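Local coordinates for protein terminal oxygenase component of carbazole (Janthinobacterium sp., PDB 7BUG) that is the terminal oxygenase of carbazole 1,9a-dioxygenase, adding dioxygen at the angular C-9a and adjacent C-1 positions of carbazole with a Rieske cluster and a mononuclear iron, at residues A[26-31]-A[146-151]; A[222-227]-A[263-268]. All coordinates share one frame; numbering follows the deposited sequence.

Contact 1: residues A[26-31]-A[146-151]; sequences RNHWYP and ARDTPP. With MXE (2-methoxyethanol), chain N.
Four N-H donors converge on the carboxylate of D148, two to each oxygen, and two of them come from H28 and W29 of 26-31. H28 ND1 donates to D148 OD1 at 3.1 Å, in the plane of its own ring but steeply above that of the carboxylate, while R147 NE reaches the same oxygen from the opposite face. D148 OD2 takes the backbone N of W29 on its anti side at 2.9 Å, in a nearly straight bond (167°), and gives its syn lone pair to R147 NH2. R147 thus grips its sequence neighbour side-on, as a salt bridge. The bend at chi3 (61°) turns NE off the line of the arginine chain, and R147 NH2 also donates to N27 O at 2.9 Å, on a lone pair and in the guanidinium plane. One water joins N27 O to R147 NH1, and a second donates to both W29 O and D148 O. H28 NE2 accepts from the backbone N of Q374, outside the two segments, consistent with a ring protonated at ND1 alone. Beside the contact, A146 N donates to 2-methoxyethanol O1. With its charge shared among arginine, imidazole and backbone N-H groups, the buried carboxylate is probably stabilised as the anion, tying the Rieske-domain sheet to the loop that enters the catalytic domain.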
ATOM      1  N   ARG A  26     -26.864   4.176   3.559  1.00 11.69           N
ATOM      2  CA  ARG A  26     -27.117   5.314   4.437  1.00 11.73           C
ATOM      3  C   ARG A  26     -28.590   5.295   4.870  1.00 12.07           C
ATOM      4  O   ARG A  26     -29.395   4.660   4.194  1.00 12.30           O
ATOM      5  CB  ARG A  26     -26.692   6.618   3.766  1.00 12.09           C
ATOM      6  CG  ARG A  26     -26.642   7.819   4.697  1.00 12.76           C
ATOM      7  CD  ARG A  26     -26.140   9.041   3.931  1.00 12.85           C
ATOM      8  NE  ARG A  26     -26.001  10.136   4.857  1.00 13.27           N
ATOM      9  CZ  ARG A  26     -24.976  10.264   5.709  1.00 12.38           C
ATOM     10  NH1 ARG A  26     -23.898   9.492   5.588  1.00 12.49           N
ATOM     11  NH2 ARG A  26     -24.982  11.267   6.565  1.00 14.12           N
ATOM     12  N   ASN A  27     -28.895   5.966   5.973  1.00 11.62           N
ATOM     13  CA  ASN A  27     -30.263   6.160   6.495  1.00 11.85           C
ATOM     14  C   ASN A  27     -30.819   4.841   7.043  1.00 11.68           C
ATOM     15  O   ASN A  27     -32.018   4.570   6.905  1.00 12.04           O
ATOM     16  CB  ASN A  27     -31.134   6.811   5.408  1.00 12.64           C
ATOM     17  CG  ASN A  27     -30.534   8.110   4.942  1.00 12.55           C
ATOM     18  OD1 ASN A  27     -30.229   8.957   5.770  1.00 15.31           O
ATOM     19  ND2 ASN A  27     -30.304   8.286   3.648  1.00 15.88           N
ATOM     20  N   HIS A  28     -29.982   4.032   7.728  1.00 10.34           N
ATOM     21  CA  HIS A  28     -30.406   2.887   8.534  1.00 10.21           C
ATOM     22  C   HIS A  28     -29.672   2.927   9.875  1.00 10.30           C
ATOM     23  O   HIS A  28     -28.641   3.588   9.985  1.00 11.06           O
ATOM     24  CB  HIS A  28     -30.124   1.538   7.847  1.00  9.93           C
ATOM     25  CG  HIS A  28     -30.819   1.294   6.558  1.00 10.49           C
ATOM     26  ND1 HIS A  28     -31.968   0.564   6.495  1.00 11.00           N
ATOM     27  CD2 HIS A  28     -30.520   1.665   5.305  1.00 11.82           C
ATOM     28  CE1 HIS A  28     -32.340   0.526   5.206  1.00 11.22           C
ATOM     29  NE2 HIS A  28     -31.478   1.158   4.451  1.00 11.07           N
ATOM     30  N   TRP A  29     -30.239   2.229  10.824  1.00 10.72           N
ATOM     31  CA  TRP A  29     -29.656   1.914  12.125  1.00 10.93           C
ATOM     32  C   TRP A  29     -28.647   0.781  11.961  1.00 10.99           C
ATOM     33  O   TRP A  29     -28.982  -0.198  11.304  1.00 11.04           O
ATOM     34  CB  TRP A  29     -30.733   1.504  13.110  1.00 11.22           C
ATOM     35  CG  TRP A  29     -31.683   2.580  13.518  1.00 12.61           C
ATOM     36  CD1 TRP A  29     -32.948   2.774  13.047  1.00 13.82           C
ATOM     37  CD2 TRP A  29     -31.470   3.553  14.550  1.00 11.79           C
ATOM     38  NE1 TRP A  29     -33.530   3.826  13.693  1.00 14.94           N
ATOM     39  CE2 TRP A  29     -32.678   4.287  14.646  1.00 12.87           C
ATOM     40  CE3 TRP A  29     -30.419   3.871  15.410  1.00 12.55           C
ATOM     41  CZ2 TRP A  29     -32.820   5.347  15.531  1.00 13.86           C
ATOM     42  CZ3 TRP A  29     -30.584   4.871  16.324  1.00 12.60           C
ATOM     43  CH2 TRP A  29     -31.767   5.603  16.380  1.00 14.07           C
ATOM     44  N   TYR A  30     -27.519   0.927  12.654  1.00 11.58           N
ATOM     45  CA  TYR A  30     -26.497  -0.136  12.740  1.00 10.61           C
ATOM     46  C   TYR A  30     -25.995  -0.305  14.170  1.00  9.80           C
ATOM     47  O   TYR A  30     -25.669   0.680  14.815  1.00 11.46           O
ATOM     48  CB  TYR A  30     -25.275   0.232  11.889  1.00 10.51           C
ATOM     49  CG  TYR A  30     -25.572   0.246  10.418  1.00 10.98           C
ATOM     50  CD1 TYR A  30     -25.542  -0.913   9.676  1.00 10.17           C
ATOM     51  CD2 TYR A  30     -25.917   1.405   9.776  1.00 10.12           C
ATOM     52  CE1 TYR A  30     -25.787  -0.903   8.307  1.00 11.26           C
ATOM     53  CE2 TYR A  30     -26.220   1.435   8.430  1.00 10.25           C
ATOM     54  CZ  TYR A  30     -26.136   0.277   7.680  1.00 10.74           C
ATOM     55  OH  TYR A  30     -26.434   0.360   6.354  1.00 11.80           O
ATOM     56  N   PRO A  31     -25.802  -1.541  14.617  1.00  9.84           N
ATOM     57  CA  PRO A  31     -25.141  -1.792  15.894  1.00 10.25           C
ATOM     58  C   PRO A  31     -23.632  -1.663  15.775  1.00 10.73           C
ATOM     59  O   PRO A  31     -23.089  -2.053  14.754  1.00 13.42           O
ATOM     60  CB  PRO A  31     -25.577  -3.197  16.264  1.00 10.46           C
ATOM     61  CG  PRO A  31     -25.669  -3.881  14.959  1.00 11.19           C
ATOM     62  CD  PRO A  31     -26.197  -2.821  13.992  1.00 10.67           C
ATOM     63  N   ALA A 146     -37.068  -0.783  15.283  1.00 15.07           N
ATOM     64  CA  ALA A 146     -37.691  -2.033  14.793  1.00 15.91           C
ATOM     65  C   ALA A 146     -37.614  -2.183  13.273  1.00 15.22           C
ATOM     66  O   ALA A 146     -37.600  -3.324  12.824  1.00 16.45           O
ATOM     67  CB  ALA A 146     -39.142  -2.105  15.222  1.00 16.64           C
ATOM     68  N   ARG A 147     -37.668  -1.109  12.476  1.00 14.68           N
ATOM     69  CA  ARG A 147     -37.618  -1.191  11.006  1.00 15.49           C
ATOM     70  C   ARG A 147     -36.359  -1.958  10.562  1.00 13.69           C
ATOM     71  O   ARG A 147     -36.434  -2.664   9.536  1.00 15.63           O
ATOM     72  CB  ARG A 147     -37.615   0.175  10.353  1.00 15.16           C
ATOM     73  CG  ARG A 147     -37.913   0.098   8.866  1.00 16.31           C
ATOM     74  CD  ARG A 147     -37.459   1.282   8.102  1.00 16.97           C
ATOM     75  NE  ARG A 147     -35.998   1.488   8.185  1.00 15.44           N
ATOM     76  CZ  ARG A 147     -35.391   2.587   7.768  1.00 15.39           C
ATOM     77  NH1 ARG A 147     -36.081   3.522   7.106  1.00 16.94           N
ATOM     78  NH2 ARG A 147     -34.086   2.750   7.916  1.00 14.01           N
ATOM     79  N   ASP A 148     -35.260  -1.768  11.301  1.00 13.72           N
ATOM     80  CA  ASP A 148     -33.909  -2.215  10.868  1.00 11.42           C
ATOM     81  C   ASP A 148     -33.442  -3.330  11.784  1.00 14.34           C
ATOM     82  O   ASP A 148     -32.224  -3.567  11.837  1.00 14.51           O
ATOM     83  CB  ASP A 148     -32.926  -1.047  10.871  1.00 11.83           C
ATOM     84  CG  ASP A 148     -33.152  -0.056   9.738  1.00 12.07           C
ATOM     85  OD1 ASP A 148     -33.794  -0.424   8.749  1.00 13.73           O
ATOM     86  OD2 ASP A 148     -32.727   1.125   9.902  1.00 11.79           O
ATOM     87  N   THR A 149     -34.354  -4.078  12.389  1.00 14.28           N
ATOM     88  CA  THR A 149     -34.003  -5.202  13.281  1.00 14.98           C
ATOM     89  C   THR A 149     -34.891  -6.351  12.881  1.00 15.64           C
ATOM     90  O   THR A 149     -36.004  -6.148  12.381  1.00 17.60           O
ATOM     91  CB  THR A 149     -34.137  -4.886  14.774  1.00 17.97           C
ATOM     92  OG1 THR A 149     -35.470  -4.447  15.048  1.00 21.07           O
ATOM     93  CG2 THR A 149     -33.204  -3.807  15.250  1.00 18.27           C
ATOM     94  N   PRO A 150     -34.410  -7.595  12.995  1.00 14.76           N
ATOM     95  CA  PRO A 150     -35.228  -8.717  12.573  1.00 16.59           C
ATOM     96  C   PRO A 150     -36.399  -8.866  13.524  1.00 16.43           C
ATOM     97  O   PRO A 150     -36.326  -8.459  14.687  1.00 15.36           O
ATOM     98  CB  PRO A 150     -34.291  -9.930  12.737  1.00 18.54           C
ATOM     99  CG  PRO A 150     -32.935  -9.307  12.686  1.00 18.03           C
ATOM    100  CD  PRO A 150     -33.050  -7.976  13.410  1.00 16.13           C
ATOM    101  N   PRO A 151     -37.459  -9.555  13.089  1.00 16.82           N
ATOM    102  CA  PRO A 151     -38.561  -9.850  14.009  1.00 19.31           C
ATOM    103  C   PRO A 151     -38.056 -10.598  15.263  1.00 16.58           C
ATOM    104  O   PRO A 151     -37.150 -11.433  15.159  1.00 17.59           O
ATOM    105  CB  PRO A 151     -39.500 -10.746  13.186  1.00 20.16           C
ATOM    106  CG  PRO A 151     -39.112 -10.549  11.748  1.00 20.91           C
ATOM    107  CD  PRO A 151     -37.646 -10.147  11.763  1.00 20.08           C
TER
HETATM  108  O1  MXE N 411     -38.645   0.334  17.401  1.00 25.27           O
HETATM  109  C1  MXE N 411     -38.780   1.201  18.512  1.00 36.30           C
HETATM  110  C2  MXE N 411     -38.641   2.673  18.165  1.00 37.43           C
HETATM  111  O2  MXE N 411     -37.327   3.081  18.536  1.00 33.34           O
HETATM  112  C3  MXE N 411     -36.485   3.824  17.731  1.00 26.98           C
HETATM  113  O   HOH W   1     -34.691   6.011   6.643  1.00 18.09           O
HETATM  114  O   HOH W   2     -29.874  -2.547  12.514  1.00 11.71           O

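Contact 2: residues A[222-227]-A[263-268]; sequences VGRKGV and SIWLPG
One face of the W265 indole lies against the backbone of G226, whose CA sits 3.4 Å above the ring plane, offset toward the rim and nearest to CE3. From R224, CB approaches W265 CZ3 obliquely at 3.9 Å. P150 and P151 also pack on the indole, and its NE1 donates to S263 OG at 2.8 Å, 24° out of the ring plane, which pins the ring's rotation. The guanidinium of R224 carries V222 CG2 over the centre of one face; its NE bonds to T149 O and its NH2 forms a salt bridge with D220. G226 and W265 are an antiparallel non-hydrogen-bonded pair, with G226 CA 4.0 Å from W265 CA; a side chain at G226 would collide with W265 CE3 and I264 O. An alanine in place of W265 would probably leave G226 without its indole cover, open a gap beside R224 and deprive S263 OG of its donor. V227 and I264 form the adjoining hydrogen-bonded pair, V227 N to I264 O at 2.8 Å and I264 N to V227 O at 2.9 Å. L266 N also donates to K225 O. On the face opposite W265, V227 CB meets I264 CG2 at 4.1 Å, under helices 171-179 and 360-372. This is an antiparallel strand pair within the large sheet of the catalytic domain, which belongs to the Bet v 1-like (helix-grip) clan.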
ATOM      1  N   VAL A 222     -44.024  -2.358  10.304  1.00 38.42           N
ATOM      2  CA  VAL A 222     -43.069  -1.361  10.860  1.00 33.91           C
ATOM      3  C   VAL A 222     -42.034  -1.032   9.775  1.00 28.89           C
ATOM      4  O   VAL A 222     -41.132  -0.259  10.083  1.00 29.75           O
ATOM      5  CB  VAL A 222     -42.441  -1.826  12.194  1.00 38.53           C
ATOM      6  CG1 VAL A 222     -43.499  -2.430  13.113  1.00 42.46           C
ATOM      7  CG2 VAL A 222     -41.295  -2.816  12.030  1.00 35.10           C
ATOM      8  N   GLY A 223     -42.206  -1.541   8.544  1.00 23.04           N
ATOM      9  CA  GLY A 223     -41.388  -1.157   7.385  1.00 23.45           C
ATOM     10  C   GLY A 223     -40.167  -2.063   7.213  1.00 17.37           C
ATOM     11  O   GLY A 223     -39.323  -1.752   6.327  1.00 19.01           O
ATOM     12  N   ARG A 224     -40.093  -3.148   7.964  1.00 19.84           N
ATOM     13  CA  ARG A 224     -38.955  -4.112   7.841  1.00 20.02           C
ATOM     14  C   ARG A 224     -38.923  -4.686   6.429  1.00 18.84           C
ATOM     15  O   ARG A 224     -40.000  -4.874   5.794  1.00 18.33           O
ATOM     16  CB  ARG A 224     -39.081  -5.349   8.730  1.00 22.82           C
ATOM     17  CG  ARG A 224     -38.944  -5.128  10.212  1.00 26.40           C
ATOM     18  CD  ARG A 224     -38.887  -6.507  10.836  1.00 21.07           C
ATOM     19  NE  ARG A 224     -38.771  -6.166  12.204  1.00 22.23           N
ATOM     20  CZ  ARG A 224     -39.745  -6.195  13.080  1.00 26.32           C
ATOM     21  NH1 ARG A 224     -39.497  -5.843  14.323  1.00 28.86           N
ATOM     22  NH2 ARG A 224     -40.964  -6.582  12.726  1.00 27.98           N
ATOM     23  N   LYS A 225     -37.734  -4.948   5.897  1.00 16.68           N
ATOM     24  CA  LYS A 225     -37.611  -5.488   4.530  1.00 15.80           C
ATOM     25  C   LYS A 225     -36.664  -6.684   4.619  1.00 17.17           C
ATOM     26  O   LYS A 225     -35.530  -6.501   5.077  1.00 16.26           O
ATOM     27  CB  LYS A 225     -37.098  -4.437   3.547  1.00 16.63           C
ATOM     28  CG  LYS A 225     -37.938  -3.160   3.452  1.00 18.30           C
ATOM     29  CD  LYS A 225     -39.221  -3.374   2.670  1.00 19.04           C
ATOM     30  CE  LYS A 225     -39.952  -2.082   2.440  1.00 23.41           C
ATOM     31  NZ  LYS A 225     -40.800  -1.810   3.596  1.00 25.75           N
ATOM     32  N   GLY A 226     -37.120  -7.867   4.216  1.00 17.21           N
ATOM     33  CA  GLY A 226     -36.222  -9.029   4.273  1.00 16.87           C
ATOM     34  C   GLY A 226     -36.631 -10.155   3.355  1.00 18.17           C
ATOM     35  O   GLY A 226     -37.584 -10.036   2.562  1.00 18.98           O
ATOM     36  N   VAL A 227     -35.872 -11.228   3.427  1.00 16.99           N
ATOM     37  CA  VAL A 227     -36.063 -12.447   2.589  1.00 16.52           C
ATOM     38  C   VAL A 227     -35.914 -13.654   3.499  1.00 16.30           C
ATOM     39  O   VAL A 227     -34.922 -13.741   4.216  1.00 15.11           O
ATOM     40  CB  VAL A 227     -35.081 -12.527   1.398  1.00 17.90           C
ATOM     41  CG1 VAL A 227     -35.434 -13.699   0.489  1.00 19.49           C
ATOM     42  CG2 VAL A 227     -35.064 -11.249   0.605  1.00 19.33           C
ATOM     43  N   SER A 263     -33.584 -15.907   7.762  1.00 16.23           N
ATOM     44  CA  SER A 263     -34.004 -14.700   7.027  1.00 15.09           C
ATOM     45  C   SER A 263     -32.900 -13.650   7.110  1.00 14.85           C
ATOM     46  O   SER A 263     -32.136 -13.638   8.098  1.00 15.27           O
ATOM     47  CB  SER A 263     -35.326 -14.165   7.564  1.00 15.95           C
ATOM     48  OG  SER A 263     -35.269 -14.003   8.967  1.00 16.80           O
ATOM     49  N   ILE A 264     -32.816 -12.863   6.049  1.00 13.58           N
ATOM     50  CA  ILE A 264     -31.890 -11.720   5.996  1.00 13.34           C
ATOM     51  C   ILE A 264     -32.733 -10.450   5.875  1.00 13.43           C
ATOM     52  O   ILE A 264     -33.738 -10.431   5.139  1.00 15.07           O
ATOM     53  CB  ILE A 264     -30.878 -11.883   4.851  1.00 12.46           C
ATOM     54  CG1 ILE A 264     -29.783 -10.820   4.946  1.00 12.81           C
ATOM     55  CG2 ILE A 264     -31.594 -11.857   3.489  1.00 13.28           C
ATOM     56  CD1 ILE A 264     -28.783 -11.019   6.087  1.00 13.14           C
ATOM     57  N   TRP A 265     -32.316  -9.407   6.566  1.00 13.74           N
ATOM     58  CA  TRP A 265     -33.084  -8.131   6.653  1.00 14.41           C
ATOM     59  C   TRP A 265     -32.163  -6.974   6.312  1.00 14.27           C
ATOM     60  O   TRP A 265     -31.011  -6.978   6.790  1.00 14.06           O
ATOM     61  CB  TRP A 265     -33.634  -7.991   8.075  1.00 14.76           C
ATOM     62  CG  TRP A 265     -34.488  -9.160   8.454  1.00 14.73           C
ATOM     63  CD1 TRP A 265     -34.072 -10.348   8.969  1.00 15.39           C
ATOM     64  CD2 TRP A 265     -35.903  -9.302   8.213  1.00 17.18           C
ATOM     65  NE1 TRP A 265     -35.127 -11.216   9.119  1.00 16.09           N
ATOM     66  CE2 TRP A 265     -36.265 -10.596   8.653  1.00 17.64           C
ATOM     67  CE3 TRP A 265     -36.888  -8.457   7.671  1.00 17.49           C
ATOM     68  CZ2 TRP A 265     -37.576 -11.069   8.575  1.00 16.94           C
ATOM     69  CZ3 TRP A 265     -38.171  -8.943   7.568  1.00 17.64           C
ATOM     70  CH2 TRP A 265     -38.506 -10.221   8.021  1.00 18.99           C
ATOM     71  N   LEU A 266     -32.685  -5.966   5.615  1.00 12.65           N
ATOM     72  CA  LEU A 266     -32.003  -4.653   5.587  1.00 12.40           C
ATOM     73  C   LEU A 266     -31.868  -4.140   7.014  1.00 12.90           C
ATOM     74  O   LEU A 266     -32.798  -4.233   7.809  1.00 12.64           O
ATOM     75  CB  LEU A 266     -32.730  -3.662   4.680  1.00 13.68           C
ATOM     76  CG  LEU A 266     -32.483  -3.841   3.184  1.00 13.85           C
ATOM     77  CD1 LEU A 266     -33.549  -3.067   2.414  1.00 14.14           C
ATOM     78  CD2 LEU A 266     -31.098  -3.352   2.776  1.00 13.99           C
ATOM     79  N   PRO A 267     -30.744  -3.465   7.346  1.00 11.60           N
ATOM     80  CA  PRO A 267     -29.669  -3.164   6.384  1.00 11.83           C
ATOM     81  C   PRO A 267     -28.595  -4.248   6.137  1.00 10.96           C
ATOM     82  O   PRO A 267     -27.689  -4.037   5.325  1.00 11.98           O
ATOM     83  CB  PRO A 267     -28.959  -1.964   7.042  1.00 12.37           C
ATOM     84  CG  PRO A 267     -29.116  -2.268   8.539  1.00 12.55           C
ATOM     85  CD  PRO A 267     -30.506  -2.837   8.654  1.00 12.40           C
ATOM     86  N   GLY A 268     -28.696  -5.365   6.821  1.00 11.93           N
ATOM     87  CA  GLY A 268     -27.740  -6.473   6.660  1.00 11.95           C
ATOM     88  C   GLY A 268     -27.624  -7.248   7.955  1.00 10.94           C
ATOM     89  O   GLY A 268     -26.560  -7.230   8.639  1.00 12.42           O
TER
HETATM   90  O   HOH W   3     -35.418  -4.019   7.394  1.00 16.28           O

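Overall arrangement
Both contacts are buried, yet they hold different elements. Contact 1 joins strand 28-32, at the border of the six-stranded Rieske-domain sheet, to a loop leading into the catalytic domain, and side-chain charge and water do the joining. Contact 2 lies inside the seven-stranded catalytic sheet, where strands 226-229 and 261-265 pair through backbone bonds and apolar packing. Their centres are about 8 Å apart and they touch directly: P151 CD rests 3.3 Å from W265 CZ2. P267 also packs on H28, Y30 and D148, so the polar junction abuts the turn that follows strand 261-265.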